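Hydrogenase maturation factor (Thermoanaerobacter tengcongensis, PDB 3VTH) probably catalyses the ATP-dependent transfer of a carbamoyl group from carbamoyl phosphate to the C-terminal cysteine of HypE during maturation of [NiFe]-hydrogenases. Local coordinates at residues Glu480-His485 against Asn516-Glu521; Ala486-Cys491 against Gly503-Gly508; Val698-Ser703 against Tyr725-Val730. One frame throughout, in Å; residues are numbered along the deposited sequence.

Overall arrangement
All three contacts belong to the C-terminal Kae1-like part of the chain. Contact 1 joins the start of helix 483-494 to strand 517-525. Nested inside the loop it closes lies contact 2, where the same helix meets strand 501-507; the two, centred about 8 Å apart, both hold iron ligands and touch through His484 and Asp507. Contact 3 opens only after both have closed, pairing strand 696-700 with strand 723-726 across one helical crossover. Strands 517-525, 501-507, 696-700 and 723-726 are successive neighbours in one sheet. All three contacts touch the nucleotide analogue, and contacts 2 and 3, centred about 7 Å apart, meet through the pairing of strands 501-507 and 696-700.

Contact 1. Residues Glu480-His485 against Asn516-Glu521; sequences EVQHHH and NVWGAE. With FE (Fe (III) ion), chain I; AP2 (phosphomethylphosphonic acid adenosyl ester), chain H.
Gln482 and His484, which meet Trp518 and Gly519, sit at the N-terminal end of helix 483-494, which supplies the HxxxH pair His483 and His487 to the ferric site. Gln482 is the N-cap: its OE1 accepts from His485 N at 3.1 Å and, weakly, from His484 N. Its CG is anti to the backbone N (chi1 -161°) and the chain bends at chi2; the amide crosses the indole obliquely, NE2 3.3 Å from Trp518 CE3 and the planes 46° apart. The same NE2 donates to His484 ND1 over 3.1 Å, nearly straight (173°) and close to the ring plane, and also bonds Tyr511 O. The bond to ND1 helps fix the imidazole's rotation, with His484 NE2 left to hydrogen-bond Asp507 OD1, whose carboxylate binds the iron. His484 CE1 lies 3.3 Å from Trp518 CB, while His484 NE2 is 3.4 Å from Gly519 CA. Glu521 CG lies over the rim on one face of the His484 ring, and His483 CD2 over the rim on the opposite face. An alanine in place of Gln482 would probably leave the His484 ring freer to turn and the first helical N-H groups without their cap. Glu521 OE1 accepts from Gly519 N and Ala520 N on opposite faces of its carboxylate; OE2 salt-bridges Arg532. Strand 530-542 touches Trp518 through Tyr538, and helix 737-749 packs on His483 through Ile737.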
loop_
_atom_site.group_PDB
_atom_site.type_symbol
_atom_site.label_atom_id
_atom_site.label_comp_id
_atom_site.label_asym_id
_atom_site.label_seq_id
_atom_site.Cartn_x
_atom_site.Cartn_y
_atom_site.Cartn_z
ATOM N N GLU A 480 -20.439 -0.153 13.886
ATOM C CA GLU A 480 -19.166 -0.471 14.524
ATOM C C GLU A 480 -18.732 -1.854 14.084
ATOM O O GLU A 480 -19.556 -2.770 13.989
ATOM C CB GLU A 480 -19.262 -0.368 16.065
ATOM C CG GLU A 480 -20.240 -1.353 16.745
ATOM C CD GLU A 480 -20.225 -1.269 18.283
ATOM O OE1 GLU A 480 -20.821 -2.170 18.935
ATOM O OE2 GLU A 480 -19.623 -0.311 18.833
ATOM N N VAL A 481 -17.437 -2.001 13.817
ATOM C CA VAL A 481 -16.873 -3.223 13.268
ATOM C C VAL A 481 -15.692 -3.636 14.147
ATOM O O VAL A 481 -14.776 -2.847 14.387
ATOM C CB VAL A 481 -16.398 -3.012 11.803
ATOM C CG1 VAL A 481 -15.700 -4.267 11.267
ATOM C CG2 VAL A 481 -17.588 -2.588 10.902
ATOM N N GLN A 482 -15.722 -4.867 14.650
ATOM C CA GLN A 482 -14.622 -5.338 15.476
ATOM C C GLN A 482 -13.372 -5.469 14.595
ATOM O O GLN A 482 -13.458 -5.907 13.455
ATOM C CB GLN A 482 -14.967 -6.654 16.164
ATOM C CG GLN A 482 -14.051 -6.942 17.370
ATOM C CD GLN A 482 -12.710 -7.543 16.969
ATOM O OE1 GLN A 482 -12.630 -8.321 16.018
ATOM N NE2 GLN A 482 -11.654 -7.192 17.704
ATOM N N HIS A 483 -12.222 -5.079 15.150
ATOM C CA HIS A 483 -10.951 -4.935 14.412
ATOM C C HIS A 483 -10.519 -6.193 13.661
ATOM O O HIS A 483 -10.137 -6.138 12.489
ATOM C CB HIS A 483 -9.852 -4.536 15.405
ATOM C CG HIS A 483 -8.550 -4.168 14.759
ATOM N ND1 HIS A 483 -8.288 -2.899 14.287
ATOM C CD2 HIS A 483 -7.426 -4.894 14.536
ATOM C CE1 HIS A 483 -7.061 -2.860 13.794
ATOM N NE2 HIS A 483 -6.517 -4.054 13.935
ATOM N N HIS A 484 -10.546 -7.331 14.355
ATOM C CA HIS A 484 -10.084 -8.574 13.770
ATOM C C HIS A 484 -11.050 -9.134 12.749
ATOM O O HIS A 484 -10.622 -9.691 11.740
ATOM C CB HIS A 484 -9.652 -9.549 14.874
ATOM C CG HIS A 484 -8.570 -8.959 15.719
ATOM N ND1 HIS A 484 -8.837 -8.202 16.840
ATOM C CD2 HIS A 484 -7.229 -8.888 15.528
ATOM C CE1 HIS A 484 -7.705 -7.737 17.336
ATOM N NE2 HIS A 484 -6.715 -8.141 16.559
ATOM N N HIS A 485 -12.345 -8.950 12.994
ATOM C CA HIS A 485 -13.344 -9.261 11.995
ATOM C C HIS A 485 -13.021 -8.484 10.709
ATOM O O HIS A 485 -13.034 -9.061 9.625
ATOM C CB HIS A 485 -14.753 -8.944 12.542
ATOM C CG HIS A 485 -15.879 -9.390 11.657
ATOM N ND1 HIS A 485 -17.147 -8.865 11.760
ATOM C CD2 HIS A 485 -15.927 -10.301 10.652
ATOM C CE1 HIS A 485 -17.933 -9.433 10.861
ATOM N NE2 HIS A 485 -17.212 -10.293 10.165
ATOM N N ASN A 516 -10.807 -6.351 26.543
ATOM C CA ASN A 516 -9.395 -6.711 26.507
ATOM C C ASN A 516 -8.823 -6.460 25.139
ATOM O O ASN A 516 -9.566 -6.216 24.185
ATOM C CB ASN A 516 -9.186 -8.166 26.946
ATOM C CG ASN A 516 -9.592 -8.402 28.400
ATOM O OD1 ASN A 516 -9.372 -7.554 29.266
ATOM N ND2 ASN A 516 -10.206 -9.556 28.668
ATOM N N VAL A 517 -7.500 -6.496 25.045
ATOM C CA VAL A 517 -6.811 -6.358 23.774
ATOM C C VAL A 517 -6.753 -7.719 23.083
ATOM O O VAL A 517 -6.392 -8.722 23.719
ATOM C CB VAL A 517 -5.384 -5.822 23.996
ATOM C CG1 VAL A 517 -4.561 -5.872 22.704
ATOM C CG2 VAL A 517 -5.434 -4.392 24.583
ATOM N N TRP A 518 -7.123 -7.751 21.800
ATOM C CA TRP A 518 -7.125 -8.974 20.999
ATOM C C TRP A 518 -6.009 -8.886 19.965
ATOM O O TRP A 518 -5.416 -7.814 19.781
ATOM C CB TRP A 518 -8.463 -9.137 20.282
ATOM C CG TRP A 518 -9.634 -9.512 21.148
ATOM C CD1 TRP A 518 -9.697 -9.515 22.525
ATOM C CD2 TRP A 518 -10.945 -9.890 20.688
ATOM N NE1 TRP A 518 -10.959 -9.881 22.935
ATOM C CE2 TRP A 518 -11.739 -10.127 21.834
ATOM C CE3 TRP A 518 -11.514 -10.065 19.417
ATOM C CZ2 TRP A 518 -13.092 -10.523 21.750
ATOM C CZ3 TRP A 518 -12.855 -10.467 19.330
ATOM C CH2 TRP A 518 -13.622 -10.696 20.493
ATOM N N GLY A 519 -5.725 -9.979 19.266
ATOM C CA GLY A 519 -4.556 -9.992 18.359
ATOM C C GLY A 519 -3.937 -11.359 18.142
ATOM O O GLY A 519 -2.926 -11.492 17.454
ATOM N N ALA A 520 -4.552 -12.381 18.721
ATOM C CA ALA A 520 -4.161 -13.749 18.453
ATOM C C ALA A 520 -5.422 -14.586 18.457
ATOM O O ALA A 520 -5.604 -15.472 19.305
ATOM C CB ALA A 520 -3.163 -14.226 19.503
ATOM N N GLU A 521 -6.290 -14.295 17.492
ATOM C CA GLU A 521 -7.666 -14.777 17.509
ATOM C C GLU A 521 -7.952 -15.734 16.363
ATOM O O GLU A 521 -7.442 -15.550 15.257
ATOM C CB GLU A 521 -8.633 -13.592 17.382
ATOM C CG GLU A 521 -8.227 -12.363 18.217
ATOM C CD GLU A 521 -8.092 -12.698 19.677
ATOM O OE1 GLU A 521 -7.032 -12.378 20.267
ATOM O OE2 GLU A 521 -9.038 -13.313 20.220
HETATM FE FE FE I . -4.613 -4.960 13.271
HETATM P PB AP2 H . -2.594 -3.431 15.319
HETATM O O1B AP2 H . -1.659 -4.399 16.000
HETATM O O2B AP2 H . -3.884 -3.993 14.809
HETATM O O3B AP2 H . -2.723 -2.139 16.086
HETATM C C3A AP2 H . -1.653 -2.961 13.842
HETATM P PA AP2 H . -1.411 -4.288 12.626
HETATM O O1A AP2 H . -0.836 -3.499 11.457
HETATM O O2A AP2 H . -2.587 -5.205 12.397
HETATM O "O5'" AP2 H . -0.264 -5.228 13.274
HETATM C "C5'" AP2 H . 1.051 -4.695 13.368
HETATM C "C4'" AP2 H . 1.786 -5.608 14.322
HETATM O "O4'" AP2 H . 2.075 -6.846 13.673
HETATM C "C3'" AP2 H . 3.135 -5.055 14.737
HETATM O "O3'" AP2 H . 2.987 -4.062 15.757
HETATM C "C2'" AP2 H . 3.813 -6.328 15.204
HETATM O "O2'" AP2 H . 3.367 -6.565 16.544
HETATM C "C1'" AP2 H . 3.272 -7.395 14.242
HETATM N N9 AP2 H . 4.332 -7.646 13.224
HETATM C C8 AP2 H . 4.823 -6.778 12.304
HETATM N N7 AP2 H . 5.826 -7.334 11.573
HETATM C C5 AP2 H . 5.994 -8.593 12.022
HETATM C C6 AP2 H . 6.886 -9.734 11.697
HETATM N N6 AP2 H . 7.815 -9.646 10.711
HETATM N N1 AP2 H . 6.738 -10.873 12.429
HETATM C C2 AP2 H . 5.808 -10.997 13.402
HETATM N N3 AP2 H . 4.977 -9.993 13.756
HETATM C C4 AP2 H . 5.023 -8.793 13.113
#

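Contact 2. Residues Ala486-Cys491 against Gly503-Gly508; sequences AHIASC and GIAYDG. With FE (Fe (III) ion), chain I; AP2 (phosphomethylphosphonic acid adenosyl ester), chain H.
Gly503 begins the contact against Ile488, whose CD1 lies 3.6 Å from Gly503 CA. A CB modelled on this glycine would come within 2.8 Å of Ile488 CG1, a clash, so a side chain at this position would not fit against Ile488 with the helix and strand as they stand. At Ile504 the backbone does the touching, its N and O both facing Ile488 CD1; its CB points away from the helix, and the side chain touches Val697, Leu699 and Ile522. Ala505 turns back to the helix, and its CB closes on Ile488 CD1 at 3.9 Å. Helix 486-491 and strand 503-507 thus pack with their axes 8.2 Å apart at closest and their N-to-C directions at 120°, an alpha-on-beta layer in a domain of the actin-like ATPase clan, to which the Kae1-like family belongs. Tyr506 again points away, with Ile504 CG2 over the centre of one ring face and its OH hydrogen-bonded to Thr681. Asp507 carries the site, its OD2 binding the iron at 2.1 Å. His487 NE2 binds the same ion at 2.2 Å. The two ligand atoms, His487 NE2 and Asp507 OD2, are 3.1 Å apart as neighbours in the coordination sphere, not as a hydrogen bond; OD2 lies near the imidazole plane at its edge, with the carboxylate turned 73° from the ring. His483, Asp734 and nucleotide oxygens O2A and O2B complete six ligands. Asp507 OD1 is the hydrogen-bond partner of second-shell His484. Gly508 N makes a weak hydrogen bond to AP2 O1B (2.8 Å), and a CB on Gly508 would clash with that oxygen.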
loop_
_atom_site.group_PDB
_atom_site.type_symbol
_atom_site.label_atom_id
_atom_site.label_comp_id
_atom_site.label_asym_id
_atom_site.label_seq_id
_atom_site.Cartn_x
_atom_site.Cartn_y
_atom_site.Cartn_z
ATOM N N ALA A 486 -12.720 -7.190 10.833
ATOM C CA ALA A 486 -12.375 -6.358 9.672
ATOM C C ALA A 486 -11.138 -6.857 8.913
ATOM O O ALA A 486 -11.141 -6.857 7.683
ATOM C CB ALA A 486 -12.201 -4.905 10.083
ATOM N N HIS A 487 -10.080 -7.263 9.627
ATOM C CA HIS A 487 -8.894 -7.866 8.972
ATOM C C HIS A 487 -9.318 -9.066 8.115
ATOM O O HIS A 487 -8.929 -9.179 6.940
ATOM C CB HIS A 487 -7.847 -8.350 10.006
ATOM C CG HIS A 487 -6.866 -7.306 10.455
ATOM N ND1 HIS A 487 -6.098 -6.561 9.579
ATOM C CD2 HIS A 487 -6.477 -6.935 11.702
ATOM C CE1 HIS A 487 -5.296 -5.766 10.268
ATOM N NE2 HIS A 487 -5.510 -5.972 11.559
ATOM N N ILE A 488 -10.113 -9.970 8.688
ATOM C CA ILE A 488 -10.541 -11.165 7.946
ATOM C C ILE A 488 -11.383 -10.774 6.718
ATOM O O ILE A 488 -11.192 -11.323 5.620
ATOM C CB ILE A 488 -11.317 -12.185 8.854
ATOM C CG1 ILE A 488 -10.461 -12.634 10.042
ATOM C CG2 ILE A 488 -11.817 -13.424 8.052
ATOM C CD1 ILE A 488 -9.044 -13.144 9.677
ATOM N N ALA A 489 -12.289 -9.808 6.902
ATOM C CA ALA A 489 -13.170 -9.361 5.815
ATOM C C ALA A 489 -12.405 -8.664 4.687
ATOM O O ALA A 489 -12.807 -8.770 3.521
ATOM C CB ALA A 489 -14.257 -8.433 6.344
ATOM N N SER A 490 -11.320 -7.962 5.025
ATOM C CA SER A 490 -10.492 -7.299 4.007
ATOM C C SER A 490 -9.943 -8.317 3.012
ATOM O O SER A 490 -9.944 -8.073 1.800
ATOM C CB SER A 490 -9.372 -6.437 4.620
ATOM O OG SER A 490 -8.278 -7.198 5.136
ATOM N N CYS A 491 -9.496 -9.456 3.525
ATOM C CA CYS A 491 -9.041 -10.551 2.670
ATOM C C CYS A 491 -10.213 -11.197 1.914
ATOM O O CYS A 491 -10.117 -11.428 0.708
ATOM C CB CYS A 491 -8.269 -11.581 3.491
ATOM S SG CYS A 491 -7.722 -12.989 2.530
ATOM N N GLY A 503 -11.207 -17.697 10.335
ATOM C CA GLY A 503 -10.445 -16.461 10.221
ATOM C C GLY A 503 -9.354 -16.477 11.275
ATOM O O GLY A 503 -9.642 -16.569 12.466
ATOM N N ILE A 504 -8.102 -16.414 10.834
ATOM C CA ILE A 504 -6.962 -16.368 11.749
ATOM C C ILE A 504 -6.419 -14.930 11.706
ATOM O O ILE A 504 -5.835 -14.504 10.719
ATOM C CB ILE A 504 -5.907 -17.422 11.347
ATOM C CG1 ILE A 504 -6.562 -18.822 11.427
ATOM C CG2 ILE A 504 -4.659 -17.300 12.230
ATOM C CD1 ILE A 504 -5.775 -19.952 10.866
ATOM N N ALA A 505 -6.678 -14.179 12.766
ATOM C CA ALA A 505 -6.357 -12.772 12.802
ATOM C C ALA A 505 -5.270 -12.559 13.854
ATOM O O ALA A 505 -5.537 -12.572 15.064
ATOM C CB ALA A 505 -7.593 -11.970 13.123
ATOM N N TYR A 506 -4.036 -12.398 13.390
ATOM C CA TYR A 506 -2.894 -12.268 14.304
ATOM C C TYR A 506 -2.312 -10.872 14.107
ATOM O O TYR A 506 -1.969 -10.497 12.994
ATOM C CB TYR A 506 -1.822 -13.342 14.030
ATOM C CG TYR A 506 -2.166 -14.763 14.468
ATOM C CD1 TYR A 506 -3.332 -15.039 15.202
ATOM C CD2 TYR A 506 -1.293 -15.818 14.194
ATOM C CE1 TYR A 506 -3.625 -16.329 15.656
ATOM C CE2 TYR A 506 -1.573 -17.121 14.626
ATOM C CZ TYR A 506 -2.748 -17.367 15.352
ATOM O OH TYR A 506 -3.028 -18.640 15.774
ATOM N N ASP A 507 -2.234 -10.095 15.177
ATOM C CA ASP A 507 -1.621 -8.754 15.110
ATOM C C ASP A 507 -1.164 -8.282 16.485
ATOM O O ASP A 507 -1.076 -9.094 17.410
ATOM C CB ASP A 507 -2.516 -7.714 14.382
ATOM C CG ASP A 507 -3.815 -7.374 15.120
ATOM O OD1 ASP A 507 -4.037 -7.766 16.299
ATOM O OD2 ASP A 507 -4.654 -6.682 14.493
ATOM N N GLY A 508 -0.845 -6.990 16.611
ATOM C CA GLY A 508 -0.382 -6.424 17.883
ATOM C C GLY A 508 -1.482 -6.035 18.864
ATOM O O GLY A 508 -1.513 -6.505 20.018
HETATM FE FE FE I . -4.613 -4.960 13.271
HETATM P PB AP2 H . -2.594 -3.431 15.319
HETATM O O1B AP2 H . -1.659 -4.399 16.000
HETATM O O2B AP2 H . -3.884 -3.993 14.809
HETATM O O3B AP2 H . -2.723 -2.139 16.086
HETATM C C3A AP2 H . -1.653 -2.961 13.842
HETATM P PA AP2 H . -1.411 -4.288 12.626
HETATM O O1A AP2 H . -0.836 -3.499 11.457
HETATM O O2A AP2 H . -2.587 -5.205 12.397
HETATM O "O5'" AP2 H . -0.264 -5.228 13.274
HETATM C "C5'" AP2 H . 1.051 -4.695 13.368
HETATM C "C4'" AP2 H . 1.786 -5.608 14.322
HETATM O "O4'" AP2 H . 2.075 -6.846 13.673
HETATM C "C3'" AP2 H . 3.135 -5.055 14.737
HETATM O "O3'" AP2 H . 2.987 -4.062 15.757
HETATM C "C2'" AP2 H . 3.813 -6.328 15.204
HETATM O "O2'" AP2 H . 3.367 -6.565 16.544
HETATM C "C1'" AP2 H . 3.272 -7.395 14.242
HETATM N N9 AP2 H . 4.332 -7.646 13.224
HETATM C C8 AP2 H . 4.823 -6.778 12.304
HETATM N N7 AP2 H . 5.826 -7.334 11.573
HETATM C C5 AP2 H . 5.994 -8.593 12.022
HETATM C C6 AP2 H . 6.886 -9.734 11.697
HETATM N N6 AP2 H . 7.815 -9.646 10.711
HETATM N N1 AP2 H . 6.738 -10.873 12.429
HETATM C C2 AP2 H . 5.808 -10.997 13.402
HETATM N N3 AP2 H . 4.977 -9.993 13.756
HETATM C C4 AP2 H . 5.023 -8.793 13.113
#

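Contact 3. Residues Val698-Ser703 against Tyr725-Val730; sequences VLSGGS and YSNSKV. With AP2 (phosphomethylphosphonic acid adenosyl ester), chain H.
The flat groups that join Leu699 to Tyr725 and Ser726 are peptides rather than rings. The carbonyl of Tyr725 takes Leu699 N at 2.8 Å almost head-on, the C=O...N angle being 167°. The carbonyl of Leu699 is met from above its plane: Ser726 OG donates to Leu699 O at 2.6 Å, standing 36° out of that plane. Ser726 OG is anti to its backbone N (chi1 -163°), which carries the hydroxyl toward the neighbouring strand. Two CA-H...O contacts reinforce the seam, from Val698 CA to Tyr725 O at 3.4 Å and from Ser726 CA to Leu699 O at 3.5 Å. The Tyr725 ring itself leads away from the partner strand and forms a T-shaped pair with His495, so that the apolar contact across the strands is made by its CB, 4.3 Å from Val698 CG2. Val698 bridges Tyr725 in parallel register, as expected for the two strands of a beta-alpha-beta unit. Beyond the strand, the chain 701-703 turns to the nucleotide. Gly702 N donates to AP2 O2A at 3.2 Å, and a CB on Gly702 would lie only 1.9 Å from AP2 O5', so a side chain there would be incompatible with the bound analogue. Strand 501-507 borders strand 696-700 on the side away from strand 723-726. Helix 707-719, the crossover, covers the Leu699 and Ser726 face through Leu710, while helix 483-494 packs on the Val698 face through Ile488 and Cys491, with His487 O weakly bonded to Ser700 OG.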
loop_
_atom_site.group_PDB
_atom_site.type_symbol
_atom_site.label_atom_id
_atom_site.label_comp_id
_atom_site.label_asym_id
_atom_site.label_seq_id
_atom_site.Cartn_x
_atom_site.Cartn_y
_atom_site.Cartn_z
ATOM N N VAL A 698 -8.835 -17.986 6.188
ATOM C CA VAL A 698 -8.331 -16.660 5.859
ATOM C C VAL A 698 -7.280 -16.248 6.902
ATOM O O VAL A 698 -7.528 -16.326 8.111
ATOM C CB VAL A 698 -9.483 -15.612 5.841
ATOM C CG1 VAL A 698 -8.931 -14.198 5.695
ATOM C CG2 VAL A 698 -10.477 -15.916 4.725
ATOM N N LEU A 699 -6.122 -15.790 6.427
ATOM C CA LEU A 699 -5.068 -15.314 7.310
ATOM C C LEU A 699 -4.918 -13.824 7.121
ATOM O O LEU A 699 -4.692 -13.363 6.002
ATOM C CB LEU A 699 -3.723 -16.006 6.995
ATOM C CG LEU A 699 -3.740 -17.527 6.782
ATOM C CD1 LEU A 699 -2.375 -18.012 6.227
ATOM C CD2 LEU A 699 -4.081 -18.262 8.068
ATOM N N SER A 700 -5.067 -13.061 8.198
ATOM C CA SER A 700 -4.882 -11.600 8.109
ATOM C C SER A 700 -4.433 -11.018 9.453
ATOM O O SER A 700 -4.290 -11.749 10.432
ATOM C CB SER A 700 -6.165 -10.923 7.596
ATOM O OG SER A 700 -5.900 -9.579 7.209
ATOM N N GLY A 701 -4.217 -9.706 9.498
ATOM C CA GLY A 701 -3.646 -9.071 10.674
ATOM C C GLY A 701 -2.168 -8.887 10.413
ATOM O O GLY A 701 -1.557 -9.659 9.668
ATOM N N GLY A 702 -1.595 -7.883 11.050
ATOM C CA GLY A 702 -0.211 -7.463 10.806
ATOM C C GLY A 702 0.871 -8.493 11.115
ATOM O O GLY A 702 1.957 -8.398 10.565
ATOM N N SER A 703 0.600 -9.479 11.971
ATOM C CA SER A 703 1.606 -10.544 12.200
ATOM C C SER A 703 1.878 -11.332 10.909
ATOM O O SER A 703 2.933 -11.925 10.749
ATOM C CB SER A 703 1.179 -11.522 13.306
ATOM O OG SER A 703 0.975 -10.884 14.552
ATOM N N TYR A 725 -6.520 -18.457 2.064
ATOM C CA TYR A 725 -6.494 -17.120 1.506
ATOM C C TYR A 725 -5.742 -16.159 2.417
ATOM O O TYR A 725 -5.834 -16.242 3.647
ATOM C CB TYR A 725 -7.917 -16.603 1.318
ATOM C CG TYR A 725 -8.820 -17.506 0.503
ATOM C CD1 TYR A 725 -9.033 -17.268 -0.856
ATOM C CD2 TYR A 725 -9.476 -18.591 1.098
ATOM C CE1 TYR A 725 -9.883 -18.100 -1.614
ATOM C CE2 TYR A 725 -10.317 -19.422 0.363
ATOM C CZ TYR A 725 -10.518 -19.170 -0.991
ATOM O OH TYR A 725 -11.354 -20.003 -1.706
ATOM N N SER A 726 -4.998 -15.239 1.808
ATOM C CA SER A 726 -4.489 -14.095 2.552
ATOM C C SER A 726 -4.488 -12.853 1.674
ATOM O O SER A 726 -4.731 -12.939 0.473
ATOM C CB SER A 726 -3.101 -14.354 3.141
ATOM O OG SER A 726 -2.839 -13.387 4.163
ATOM N N ASN A 727 -4.240 -11.712 2.295
ATOM C CA ASN A 727 -4.236 -10.424 1.627
ATOM C C ASN A 727 -3.171 -10.343 0.566
ATOM O O ASN A 727 -2.101 -10.957 0.692
ATOM C CB ASN A 727 -4.022 -9.288 2.632
ATOM C CG ASN A 727 -5.243 -9.066 3.525
ATOM O OD1 ASN A 727 -6.253 -8.487 3.095
ATOM N ND2 ASN A 727 -5.163 -9.540 4.748
ATOM N N SER A 728 -3.477 -9.578 -0.484
ATOM C CA SER A 728 -2.558 -9.426 -1.607
ATOM C C SER A 728 -2.598 -8.006 -2.207
ATOM O O SER A 728 -1.576 -7.364 -2.370
ATOM C CB SER A 728 -2.855 -10.498 -2.672
ATOM O OG SER A 728 -1.957 -10.379 -3.767
ATOM N N LYS A 729 -3.796 -7.534 -2.510
ATOM C CA LYS A 729 -4.036 -6.219 -3.119
ATOM C C LYS A 729 -4.096 -5.113 -2.086
ATOM O O LYS A 729 -3.808 -3.948 -2.403
ATOM C CB LYS A 729 -5.378 -6.256 -3.867
ATOM C CG LYS A 729 -5.320 -7.149 -5.108
ATOM C CD LYS A 729 -6.642 -7.143 -5.860
ATOM C CE LYS A 729 -6.502 -7.793 -7.230
ATOM N NZ LYS A 729 -5.962 -9.180 -7.161
ATOM N N VAL A 730 -4.496 -5.470 -0.859
ATOM C CA VAL A 730 -4.433 -4.528 0.273
ATOM C C VAL A 730 -3.618 -5.222 1.370
ATOM O O VAL A 730 -3.441 -6.432 1.301
ATOM C CB VAL A 730 -5.844 -4.045 0.773
ATOM C CG1 VAL A 730 -6.699 -3.504 -0.411
ATOM C CG2 VAL A 730 -6.599 -5.145 1.546
HETATM P PB AP2 H . -2.594 -3.431 15.319
HETATM O O1B AP2 H . -1.659 -4.399 16.000
HETATM O O2B AP2 H . -3.884 -3.993 14.809
HETATM O O3B AP2 H . -2.723 -2.139 16.086
HETATM C C3A AP2 H . -1.653 -2.961 13.842
HETATM P PA AP2 H . -1.411 -4.288 12.626
HETATM O O1A AP2 H . -0.836 -3.499 11.457
HETATM O O2A AP2 H . -2.587 -5.205 12.397
HETATM O "O5'" AP2 H . -0.264 -5.228 13.274
HETATM C "C5'" AP2 H . 1.051 -4.695 13.368
HETATM C "C4'" AP2 H . 1.786 -5.608 14.322
HETATM O "O4'" AP2 H . 2.075 -6.846 13.673
HETATM C "C3'" AP2 H . 3.135 -5.055 14.737
HETATM O "O3'" AP2 H . 2.987 -4.062 15.757
HETATM C "C2'" AP2 H . 3.813 -6.328 15.204
HETATM O "O2'" AP2 H . 3.367 -6.565 16.544
HETATM C "C1'" AP2 H . 3.272 -7.395 14.242
HETATM N N9 AP2 H . 4.332 -7.646 13.224
HETATM C C8 AP2 H . 4.823 -6.778 12.304
HETATM N N7 AP2 H . 5.826 -7.334 11.573
HETATM C C5 AP2 H . 5.994 -8.593 12.022
HETATM C C6 AP2 H . 6.886 -9.734 11.697
HETATM N N6 AP2 H . 7.815 -9.646 10.711
HETATM N N1 AP2 H . 6.738 -10.873 12.429
HETATM C C2 AP2 H . 5.808 -10.997 13.402
HETATM N N3 AP2 H . 4.977 -9.993 13.756
HETATM C C4 AP2 H . 5.023 -8.793 13.113
#